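PDB 4OVQ: TRAP dicarboxylate ABC transporter, substrate-binding protein from Roseobacter denitrificans, which binds beta-D-glucuronate between its two lobes and, as a periplasmic solute-binding protein, probably hands it to a TRAP transporter. Local coordinates for residues 24-29 / 82-87; 97-102 / 124-129; 103-108 / 298-303; 147-152 / 219-224. One frame throughout, in Å; residues are numbered along the deposited sequence.

Contact 1 of 4, residues 24-29 / 82-87; sequences DNWRGW and LEIGNF
Main-chain hydrogen bonds pair strand 25-29 with strand 84-87 in parallel: Ile-84 N gives to Arg-27 O, with a weak bond from Glu-83 N to the same oxygen, Trp-29 N to Ile-84 O at 3.0 Å, and Asn-86 N to Trp-29 O at 3.0 Å. In the 2-1-3-5-4 strand order, the order of type II periplasmic binding proteins, they join the first strand to the third; strand 58-62 takes the first strand's other side.

Where the pairing starts, a side chain does the main chain's work. Arg-27 N bonds to Glu-83 OE1 at 2.8 Å, nearly straight (169°) but from above the carboxylate plane. One water links Glu-83 OE2 to Asn-25 O, and a second runs from Arg-27 NH1 to Glu-83 OE1. Trp-29 NE1 bonds to Gly-68 O.

In the packing over flat groups, Glu-83 bends at chi2 (77°), laying CG over a face of the Trp-26 ring, 3.6 Å from CD1, with its carboxylate almost parallel to the indole. Leu-82 CD1 covers one face of the Arg-27 guanidinium. Further along, Trp-29 CE3 meets Phe-87 CE1 at 3.5 Å, the planes 45° apart.

Arg-27 NH1 and Glu-83 OE1 stay 5.0 Å apart, bridged by water, so their attraction is probably modest, and the carboxylate serves mainly as an acceptor for the strand's amide.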
# COMPACT_ATOMS: atom_id res chain seq x y z
N ASP A 24 -10.47 -26.34 -0.40
CA ASP A 24 -11.00 -25.81 -1.65
C ASP A 24 -11.71 -24.48 -1.44
O ASP A 24 -11.76 -23.64 -2.34
CB ASP A 24 -11.97 -26.81 -2.31
CG ASP A 24 -11.32 -28.15 -2.60
OD1 ASP A 24 -10.27 -28.17 -3.28
OD2 ASP A 24 -11.87 -29.17 -2.14
N ASN A 25 -12.26 -24.29 -0.24
CA ASN A 25 -12.97 -23.06 0.12
C ASN A 25 -12.03 -22.15 0.90
O ASN A 25 -11.66 -22.43 2.05
CB ASN A 25 -14.21 -23.38 0.93
CG ASN A 25 -15.17 -24.31 0.19
OD1 ASN A 25 -15.18 -24.36 -1.05
ND2 ASN A 25 -15.98 -25.05 0.94
N TRP A 26 -11.63 -21.07 0.26
CA TRP A 26 -10.60 -20.21 0.81
C TRP A 26 -11.18 -19.03 1.58
O TRP A 26 -12.34 -18.64 1.41
CB TRP A 26 -9.73 -19.65 -0.33
CG TRP A 26 -8.97 -20.69 -1.17
CD1 TRP A 26 -8.73 -22.00 -0.84
CD2 TRP A 26 -8.33 -20.48 -2.44
NE1 TRP A 26 -8.00 -22.61 -1.83
CE2 TRP A 26 -7.74 -21.71 -2.83
CE3 TRP A 26 -8.22 -19.39 -3.30
CZ2 TRP A 26 -7.04 -21.85 -4.03
CZ3 TRP A 26 -7.53 -19.52 -4.48
CH2 TRP A 26 -6.96 -20.75 -4.85
N ARG A 27 -10.33 -18.44 2.41
CA ARG A 27 -10.65 -17.21 3.09
C ARG A 27 -9.64 -16.14 2.67
O ARG A 27 -8.46 -16.46 2.46
CB ARG A 27 -10.62 -17.42 4.60
CG ARG A 27 -11.68 -18.42 5.03
CD ARG A 27 -11.41 -19.01 6.38
NE ARG A 27 -11.31 -17.99 7.40
CZ ARG A 27 -10.21 -17.68 8.09
NH1 ARG A 27 -9.05 -18.29 7.88
NH2 ARG A 27 -10.28 -16.72 9.01
N GLY A 28 -10.13 -14.92 2.54
CA GLY A 28 -9.31 -13.79 2.16
C GLY A 28 -9.46 -12.58 3.05
O GLY A 28 -10.54 -12.33 3.61
N TRP A 29 -8.39 -11.80 3.15
CA TRP A 29 -8.35 -10.57 3.95
C TRP A 29 -8.28 -9.31 3.12
O TRP A 29 -7.53 -9.25 2.12
CB TRP A 29 -7.14 -10.64 4.89
CG TRP A 29 -6.90 -9.52 5.84
CD1 TRP A 29 -7.22 -9.51 7.18
CD2 TRP A 29 -6.22 -8.28 5.59
NE1 TRP A 29 -6.82 -8.34 7.74
CE2 TRP A 29 -6.21 -7.56 6.80
CE3 TRP A 29 -5.66 -7.70 4.44
CZ2 TRP A 29 -5.63 -6.27 6.91
CZ3 TRP A 29 -5.12 -6.42 4.54
CH2 TRP A 29 -5.05 -5.74 5.78
N LEU A 82 -4.51 -18.52 6.39
CA LEU A 82 -5.38 -17.77 5.48
C LEU A 82 -4.81 -17.97 4.10
O LEU A 82 -3.60 -17.97 3.93
CB LEU A 82 -5.28 -16.30 5.85
CG LEU A 82 -6.45 -15.35 5.78
CD1 LEU A 82 -7.67 -15.96 6.45
CD2 LEU A 82 -6.02 -14.05 6.44
N GLU A 83 -5.64 -18.14 3.09
CA GLU A 83 -5.12 -18.39 1.76
C GLU A 83 -4.78 -17.10 0.99
O GLU A 83 -3.83 -17.08 0.21
CB GLU A 83 -6.13 -19.19 0.93
CG GLU A 83 -6.41 -20.61 1.49
CD GLU A 83 -7.33 -20.66 2.73
OE1 GLU A 83 -7.95 -19.66 3.15
OE2 GLU A 83 -7.42 -21.76 3.31
N ILE A 84 -5.58 -16.06 1.19
CA ILE A 84 -5.56 -14.90 0.30
C ILE A 84 -5.51 -13.62 1.09
O ILE A 84 -6.18 -13.49 2.13
CB ILE A 84 -6.84 -14.89 -0.61
CG1 ILE A 84 -6.82 -16.08 -1.58
CG2 ILE A 84 -6.97 -13.58 -1.32
CD1 ILE A 84 -5.80 -15.99 -2.70
N GLY A 85 -4.78 -12.64 0.56
CA GLY A 85 -4.87 -11.28 1.07
C GLY A 85 -4.71 -10.28 -0.05
O GLY A 85 -4.04 -10.53 -1.04
N ASN A 86 -5.37 -9.14 0.07
CA ASN A 86 -4.98 -7.96 -0.67
C ASN A 86 -4.11 -7.15 0.29
O ASN A 86 -4.62 -6.54 1.23
CB ASN A 86 -6.22 -7.17 -1.13
CG ASN A 86 -5.94 -5.69 -1.38
OD1 ASN A 86 -6.76 -4.83 -1.05
ND2 ASN A 86 -4.78 -5.39 -1.93
N PHE A 87 -2.82 -7.18 0.05
CA PHE A 87 -1.84 -6.53 0.90
C PHE A 87 -1.17 -5.34 0.19
O PHE A 87 -0.65 -5.45 -0.94
CB PHE A 87 -0.76 -7.52 1.37
CG PHE A 87 -1.27 -8.64 2.20
CD1 PHE A 87 -2.24 -8.41 3.16
CD2 PHE A 87 -0.76 -9.92 2.02
CE1 PHE A 87 -2.72 -9.46 3.94
CE2 PHE A 87 -1.22 -10.97 2.78
CZ PHE A 87 -2.19 -10.74 3.74
O HOH W 1 -9.98 -22.79 3.85
O HOH W 2 -8.38 -19.94 5.80

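Contact 2 of 4, residues 97-102 / 124-129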
# COMPACT_ATOMS: atom_id res chain seq x y z
N PRO A 97 13.06 -8.19 1.58
CA PRO A 97 13.94 -7.10 1.19
C PRO A 97 13.64 -6.50 -0.16
O PRO A 97 13.69 -5.29 -0.28
CB PRO A 97 15.33 -7.77 1.17
CG PRO A 97 15.22 -8.85 2.16
CD PRO A 97 13.80 -9.37 2.06
N ALA A 98 13.36 -7.32 -1.17
CA ALA A 98 13.17 -6.80 -2.53
C ALA A 98 11.87 -6.01 -2.56
O ALA A 98 11.80 -4.97 -3.21
CB ALA A 98 13.18 -7.92 -3.57
N ALA A 99 10.85 -6.49 -1.85
CA ALA A 99 9.57 -5.79 -1.83
C ALA A 99 9.71 -4.46 -1.13
O ALA A 99 9.01 -3.50 -1.42
CB ALA A 99 8.50 -6.61 -1.15
N ASN A 100 10.65 -4.41 -0.20
CA ASN A 100 10.91 -3.21 0.55
C ASN A 100 11.34 -2.03 -0.32
O ASN A 100 11.19 -0.88 0.07
CB ASN A 100 11.95 -3.51 1.63
CG ASN A 100 11.75 -2.71 2.90
OD1 ASN A 100 10.66 -2.24 3.20
ND2 ASN A 100 12.81 -2.59 3.68
N VAL A 101 11.84 -2.29 -1.53
CA VAL A 101 12.24 -1.21 -2.42
C VAL A 101 11.10 -0.23 -2.78
O VAL A 101 11.34 0.95 -2.98
CB VAL A 101 12.94 -1.74 -3.69
CG1 VAL A 101 11.95 -2.20 -4.73
CG2 VAL A 101 13.84 -0.67 -4.27
N VAL A 102 9.84 -0.69 -2.78
CA VAL A 102 8.74 0.18 -3.20
C VAL A 102 8.31 1.11 -2.06
O VAL A 102 7.52 2.03 -2.28
CB VAL A 102 7.53 -0.62 -3.77
CG1 VAL A 102 7.97 -1.53 -4.90
CG2 VAL A 102 6.84 -1.41 -2.72
N LYS A 124 9.49 -8.86 -11.43
CA LYS A 124 9.84 -10.27 -11.33
C LYS A 124 10.72 -10.49 -10.10
O LYS A 124 10.55 -11.47 -9.39
CB LYS A 124 10.59 -10.70 -12.60
CG LYS A 124 11.10 -12.13 -12.59
CD LYS A 124 11.76 -12.51 -13.92
CE LYS A 124 12.09 -14.00 -14.01
NZ LYS A 124 10.89 -14.86 -14.25
N ILE A 125 11.66 -9.57 -9.88
CA ILE A 125 12.57 -9.67 -8.73
C ILE A 125 11.78 -9.55 -7.42
O ILE A 125 11.98 -10.33 -6.49
CB ILE A 125 13.66 -8.56 -8.77
CG1 ILE A 125 14.54 -8.74 -10.01
CG2 ILE A 125 14.50 -8.62 -7.51
CD1 ILE A 125 15.45 -7.56 -10.27
N ILE A 126 10.87 -8.58 -7.36
CA ILE A 126 10.03 -8.40 -6.17
C ILE A 126 9.18 -9.63 -5.93
O ILE A 126 9.11 -10.13 -4.82
CB ILE A 126 9.15 -7.15 -6.29
CG1 ILE A 126 10.02 -5.89 -6.22
CG2 ILE A 126 8.14 -7.13 -5.18
CD1 ILE A 126 9.39 -4.67 -6.76
N ALA A 127 8.55 -10.14 -6.98
CA ALA A 127 7.75 -11.37 -6.87
C ALA A 127 8.56 -12.57 -6.41
O ALA A 127 8.08 -13.36 -5.58
CB ALA A 127 7.05 -11.68 -8.20
N ALA A 128 9.78 -12.71 -6.95
CA ALA A 128 10.62 -13.82 -6.59
C ALA A 128 10.91 -13.75 -5.11
O ALA A 128 10.79 -14.76 -4.41
CB ALA A 128 11.90 -13.79 -7.38
N GLY A 129 11.27 -12.56 -4.63
CA GLY A 129 11.59 -12.36 -3.23
C GLY A 129 10.39 -12.69 -2.37
O GLY A 129 10.50 -13.31 -1.32
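Ala-98 and Ile-126 bring the backbones closest, with CA atoms 5.1 Å apart, where the helical turns of 97-102, ending in a 3-10 segment, lie against helix 121-132. No hydrogen bond crosses; the backbone bonds here lie within each segment, such as Val-101 N to Ala-98 O and Gly-129 N to Ile-125 O.

Ile-126 carries most of the contact, and all its branches are used. CG1 sits over the main chain, 3.6 Å from Ala-98 O. CG2, pointing anti to the backbone N, touches Ala-99 CA at 3.9 Å. The chain then runs on extended (chi2 160°), which brings CD1 up against two valine methyls, Val-102 CG1 at 3.9 Å and Val-101 CG1 at 4.1 Å. Cutting this side chain back to an alanine would probably open a gap between helix 121-132 and those methyls and take an apolar neighbour from Ala-99.

Ala-98 CB points toward the helix and ends 4.0 Å from Ile-125 O, with Ile-125 CG2 alongside. Gly-129 lies one turn on; a CB there would come within 3.3 Å of Ala-98 CB, a tight fit.

Leu-89 of helix 89-92 touches both Ile-126 and Val-102. Leu-317 of helix 315-322 touches Val-101 and Ile-125, thus bridging the two segments, and Pro-97 O bonds to Tyr-307 OH of helix 301-310.

Contact 3 of 4, residues 103-108 / 298-303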
# COMPACT_ATOMS: atom_id res chain seq x y z
N SER A 103 8.86 0.86 -0.87
CA SER A 103 8.61 1.66 0.31
C SER A 103 9.64 2.80 0.47
O SER A 103 9.56 3.59 1.39
CB SER A 103 8.57 0.73 1.52
OG SER A 103 7.36 -0.05 1.50
N LEU A 104 10.59 2.89 -0.45
CA LEU A 104 11.51 4.05 -0.45
C LEU A 104 10.80 5.32 -0.90
O LEU A 104 10.17 5.37 -1.96
CB LEU A 104 12.73 3.77 -1.34
CG LEU A 104 13.72 2.79 -0.71
CD1 LEU A 104 14.64 2.20 -1.78
CD2 LEU A 104 14.52 3.43 0.43
N PRO A 105 10.88 6.38 -0.08
CA PRO A 105 10.25 7.65 -0.42
C PRO A 105 10.79 8.21 -1.74
O PRO A 105 11.98 8.14 -1.97
CB PRO A 105 10.67 8.55 0.74
CG PRO A 105 10.83 7.62 1.87
CD PRO A 105 11.45 6.40 1.27
N PHE A 106 9.90 8.69 -2.59
CA PHE A 106 10.27 9.37 -3.83
C PHE A 106 11.02 8.47 -4.82
O PHE A 106 11.85 8.97 -5.60
CB PHE A 106 11.09 10.63 -3.51
CG PHE A 106 10.36 11.63 -2.64
CD1 PHE A 106 9.32 12.40 -3.16
CD2 PHE A 106 10.71 11.80 -1.31
CE1 PHE A 106 8.65 13.31 -2.37
CE2 PHE A 106 10.04 12.71 -0.52
CZ PHE A 106 9.01 13.47 -1.05
N ILE A 107 10.74 7.17 -4.82
CA ILE A 107 11.41 6.26 -5.77
C ILE A 107 10.71 6.16 -7.13
O ILE A 107 11.36 5.90 -8.15
CB ILE A 107 11.67 4.86 -5.17
CG1 ILE A 107 12.70 4.14 -6.05
CG2 ILE A 107 10.38 4.07 -5.06
CD1 ILE A 107 13.06 2.77 -5.56
N PHE A 108 9.40 6.36 -7.15
CA PHE A 108 8.67 6.47 -8.41
C PHE A 108 8.34 7.94 -8.66
O PHE A 108 8.20 8.71 -7.71
CB PHE A 108 7.41 5.61 -8.35
CG PHE A 108 7.67 4.18 -7.99
CD1 PHE A 108 8.40 3.35 -8.83
CD2 PHE A 108 7.18 3.65 -6.80
CE1 PHE A 108 8.65 2.03 -8.50
CE2 PHE A 108 7.41 2.32 -6.47
CZ PHE A 108 8.15 1.51 -7.32
N ALA A 298 15.63 15.45 -0.79
CA ALA A 298 17.03 15.52 -0.38
C ALA A 298 17.22 14.95 1.01
O ALA A 298 18.24 14.35 1.32
CB ALA A 298 17.52 16.96 -0.43
N ALA A 299 16.20 15.13 1.85
CA ALA A 299 16.28 14.71 3.23
C ALA A 299 16.23 13.18 3.39
O ALA A 299 16.58 12.63 4.44
CB ALA A 299 15.13 15.33 4.03
N MSE A 300 15.85 12.50 2.32
CA MSE A 300 15.74 11.03 2.35
C MSE A 300 17.04 10.32 2.07
O MSE A 300 17.09 9.09 2.09
CB MSE A 300 14.72 10.55 1.33
CG MSE A 300 13.40 11.17 1.50
SE MSE A 300 12.55 10.69 3.17
CE MSE A 300 13.22 12.01 4.38
N ALA A 301 18.10 11.08 1.80
CA ALA A 301 19.38 10.47 1.49
C ALA A 301 19.73 9.37 2.48
O ALA A 301 20.06 8.26 2.06
CB ALA A 301 20.50 11.52 1.43
N PRO A 302 19.64 9.65 3.80
CA PRO A 302 19.97 8.69 4.86
C PRO A 302 19.06 7.45 4.92
O PRO A 302 19.45 6.41 5.42
CB PRO A 302 19.83 9.51 6.16
CG PRO A 302 19.64 10.88 5.76
CD PRO A 302 19.15 10.92 4.36
N VAL A 303 17.83 7.57 4.43
CA VAL A 303 16.93 6.42 4.41
C VAL A 303 17.33 5.46 3.28
O VAL A 303 17.35 4.23 3.47
CB VAL A 303 15.46 6.88 4.27
CG1 VAL A 303 14.49 5.68 4.21
CG2 VAL A 303 15.08 7.80 5.44
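The Phe-106 ring turns its edge to Met-300, a selenomethionine in this crystal: CG lies in the ring plane, 3.9 Å from CD2. The other flat ring here, Phe-108, has Ile-107 CG2 above one face, offset toward the rim, and takes no part across the contact.

The bend of the Met-300 chain at chi2 (-65°) sets the selenium against Pro-105, 3.7 Å from CB and 3.8 Å from CG, with the two side chains at about a right angle. Thus Met-300 sits where proline and phenylalanine meet: SE and CG both touch the proline, and CG also the phenylalanine.

Three residues on, Val-303 CG1 approaches Pro-105 CD at 4.3 Å and Leu-104 CD2 at 4.4 Å, a looser fit.

A type II beta turn from Leu-104 to Ile-107 presents these groups. Pro-105 takes its second position, and Phe-106, with positive phi (63°), its third, so both side chains come to face 298-303. The loop between helices 89-92 and 111-118 is thereby packed against the start of helix 301-310. Met-177 and Glu-180 of helix 172-180 also pack on Met-300.

No hydrogen bond crosses, so the two segments meet by apolar packing; polar fixing comes from next door, where Tyr-304 OH bonds to Pro-105 O and the Phe-106 backbone pairs with His-229.

Contact 4 of 4, residues 147-152 / 219-224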
# COMPACT_ATOMS: atom_id res chain seq x y z
N SER A 147 0.09 11.12 0.73
CA SER A 147 0.46 12.48 1.13
C SER A 147 0.07 12.76 2.58
O SER A 147 -0.81 12.09 3.14
CB SER A 147 -0.26 13.50 0.26
OG SER A 147 0.22 13.44 -1.08
N PHE A 148 0.71 13.77 3.18
CA PHE A 148 0.50 14.09 4.57
C PHE A 148 -0.84 14.75 4.84
O PHE A 148 -1.34 15.55 4.04
CB PHE A 148 1.58 15.07 5.07
CG PHE A 148 2.96 14.48 5.13
CD1 PHE A 148 3.25 13.45 6.02
CD2 PHE A 148 3.99 14.97 4.33
CE1 PHE A 148 4.52 12.92 6.08
CE2 PHE A 148 5.24 14.44 4.40
CZ PHE A 148 5.50 13.40 5.27
N TYR A 149 -1.40 14.45 6.00
CA TYR A 149 -2.53 15.21 6.49
C TYR A 149 -2.44 15.41 8.01
O TYR A 149 -1.91 14.57 8.72
CB TYR A 149 -3.86 14.57 6.11
CG TYR A 149 -4.04 13.07 6.34
CD1 TYR A 149 -4.55 12.58 7.51
CD2 TYR A 149 -3.81 12.17 5.30
CE1 TYR A 149 -4.80 11.23 7.69
CE2 TYR A 149 -4.03 10.80 5.46
CZ TYR A 149 -4.53 10.34 6.66
OH TYR A 149 -4.76 8.98 6.80
N ASN A 150 -2.96 16.54 8.49
CA ASN A 150 -2.97 16.83 9.92
C ASN A 150 -4.02 17.89 10.20
O ASN A 150 -4.57 18.47 9.27
CB ASN A 150 -1.60 17.27 10.43
CG ASN A 150 -1.26 18.70 10.04
OD1 ASN A 150 -1.38 19.61 10.86
ND2 ASN A 150 -0.85 18.90 8.79
N GLY A 151 -4.27 18.13 11.48
CA GLY A 151 -5.36 19.00 11.88
C GLY A 151 -4.92 20.42 12.21
O GLY A 151 -5.76 21.30 12.38
N GLU A 152 -3.61 20.65 12.24
CA GLU A 152 -3.07 21.92 12.75
C GLU A 152 -2.73 22.94 11.65
O GLU A 152 -3.14 24.10 11.71
CB GLU A 152 -1.81 21.64 13.58
CG GLU A 152 -0.91 22.85 13.88
CD GLU A 152 0.46 22.42 14.43
OE1 GLU A 152 0.70 21.19 14.55
OE2 GLU A 152 1.30 23.29 14.74
N GLU A 219 -12.14 14.15 8.75
CA GLU A 219 -12.99 14.87 9.74
C GLU A 219 -12.21 15.30 10.97
O GLU A 219 -12.63 16.20 11.69
CB GLU A 219 -14.15 13.99 10.22
CG GLU A 219 -15.19 13.64 9.16
CD GLU A 219 -16.09 14.81 8.81
OE1 GLU A 219 -15.85 15.92 9.34
OE2 GLU A 219 -17.04 14.63 8.00
N VAL A 220 -11.09 14.64 11.20
CA VAL A 220 -10.28 14.88 12.39
C VAL A 220 -8.86 15.35 12.07
O VAL A 220 -8.05 15.51 12.98
CB VAL A 220 -10.21 13.63 13.31
CG1 VAL A 220 -11.57 13.35 13.94
CG2 VAL A 220 -9.73 12.38 12.56
N ALA A 221 -8.59 15.57 10.77
CA ALA A 221 -7.31 16.05 10.25
C ALA A 221 -7.53 16.80 8.92
O ALA A 221 -7.26 16.29 7.84
CB ALA A 221 -6.35 14.87 10.04
N GLY A 222 -8.01 18.04 8.99
CA GLY A 222 -8.51 18.70 7.79
C GLY A 222 -7.57 19.48 6.89
O GLY A 222 -8.05 20.23 6.01
N PHE A 223 -6.26 19.37 7.10
CA PHE A 223 -5.29 19.89 6.13
C PHE A 223 -4.66 18.71 5.39
O PHE A 223 -4.09 17.82 6.01
CB PHE A 223 -4.17 20.69 6.82
CG PHE A 223 -4.63 21.96 7.47
CD1 PHE A 223 -4.85 23.10 6.72
CD2 PHE A 223 -4.84 22.01 8.83
CE1 PHE A 223 -5.27 24.26 7.31
CE2 PHE A 223 -5.26 23.18 9.43
CZ PHE A 223 -5.48 24.30 8.67
N TYR A 224 -4.74 18.71 4.06
CA TYR A 224 -4.13 17.66 3.25
C TYR A 224 -3.11 18.32 2.33
O TYR A 224 -3.43 19.25 1.57
CB TYR A 224 -5.20 16.92 2.44
CG TYR A 224 -4.78 15.63 1.75
CD1 TYR A 224 -4.27 15.66 0.46
CD2 TYR A 224 -4.96 14.39 2.36
CE1 TYR A 224 -3.91 14.48 -0.20
CE2 TYR A 224 -4.61 13.21 1.72
CZ TYR A 224 -4.08 13.26 0.44
OH TYR A 224 -3.75 12.09 -0.21
O HOH W 3 -1.75 11.90 -2.29
O HOH W 4 -1.09 18.31 5.93
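Tyr-149 and Tyr-224 form a non-hydrogen-bonded pair where strand 146-150 runs antiparallel to strand 223-230, central neighbours in the four-stranded sheet of the second lobe. Next to them Asn-150 and Phe-223 make the hydrogen-bonded pair: Asn-150 N to Phe-223 O at 3.0 Å, Phe-223 N to Asn-150 O at 2.9 Å.

Tyr-224 repays following outward. From CB, CG leaves anti to the backbone N (chi1 -169°), which swings the ring across the neighbouring strand beneath Phe-148 O; that carbonyl oxygen hangs 4.0 Å above one face, near the rim. On one flank CD2 and CE2 run along Tyr-149, CE2 reaching its CD2 at 3.8 Å. On the other, CE1 meets Ser-147 CB at 3.8 Å. The tip, OH, accepts from a water at 2.9 Å that also reaches Ser-147 OG, and bonds to the backbone O of Asn-207, a glucuronate-binding residue; Trp-209 stacks on the ring. A phenylalanine here would probably leave Asn-207 O and the water without their phenolic mate.

Tyr-149 CD1 touches Ala-221 CB edge-on, and its OH is hydrogen-bonded to His-217 ND1. The Phe-223 ring turns its edge to Asn-150 O and Gly-151 O. Beyond it the strand ends in an Asx turn, Glu-152 N reaching Asn-150 OD1 at 2.8 Å, from above the amide plane.

From the N terminus, contact 1 closes first: 24-29 returns to 82-87 after helix 37-52, strand 58-62 and helix 70-79, completing its part of the first lobe's sheet before the others open. Segments 97-102 and 103-108 then follow each other directly. Contact 2 closes a short loop on helix 121-132, whereas contact 3 waits nearly 190 residues for 298-303, tying the loop before helix 111-118 to helix 301-310, so the two cross; they also touch, Val-101 O lying 3.6 Å from Ile-107 CD1. Contact 4 opens and closes within contact 3's long loop, tying strands of the second lobe. Its centre is about 33 Å from that of contact 1.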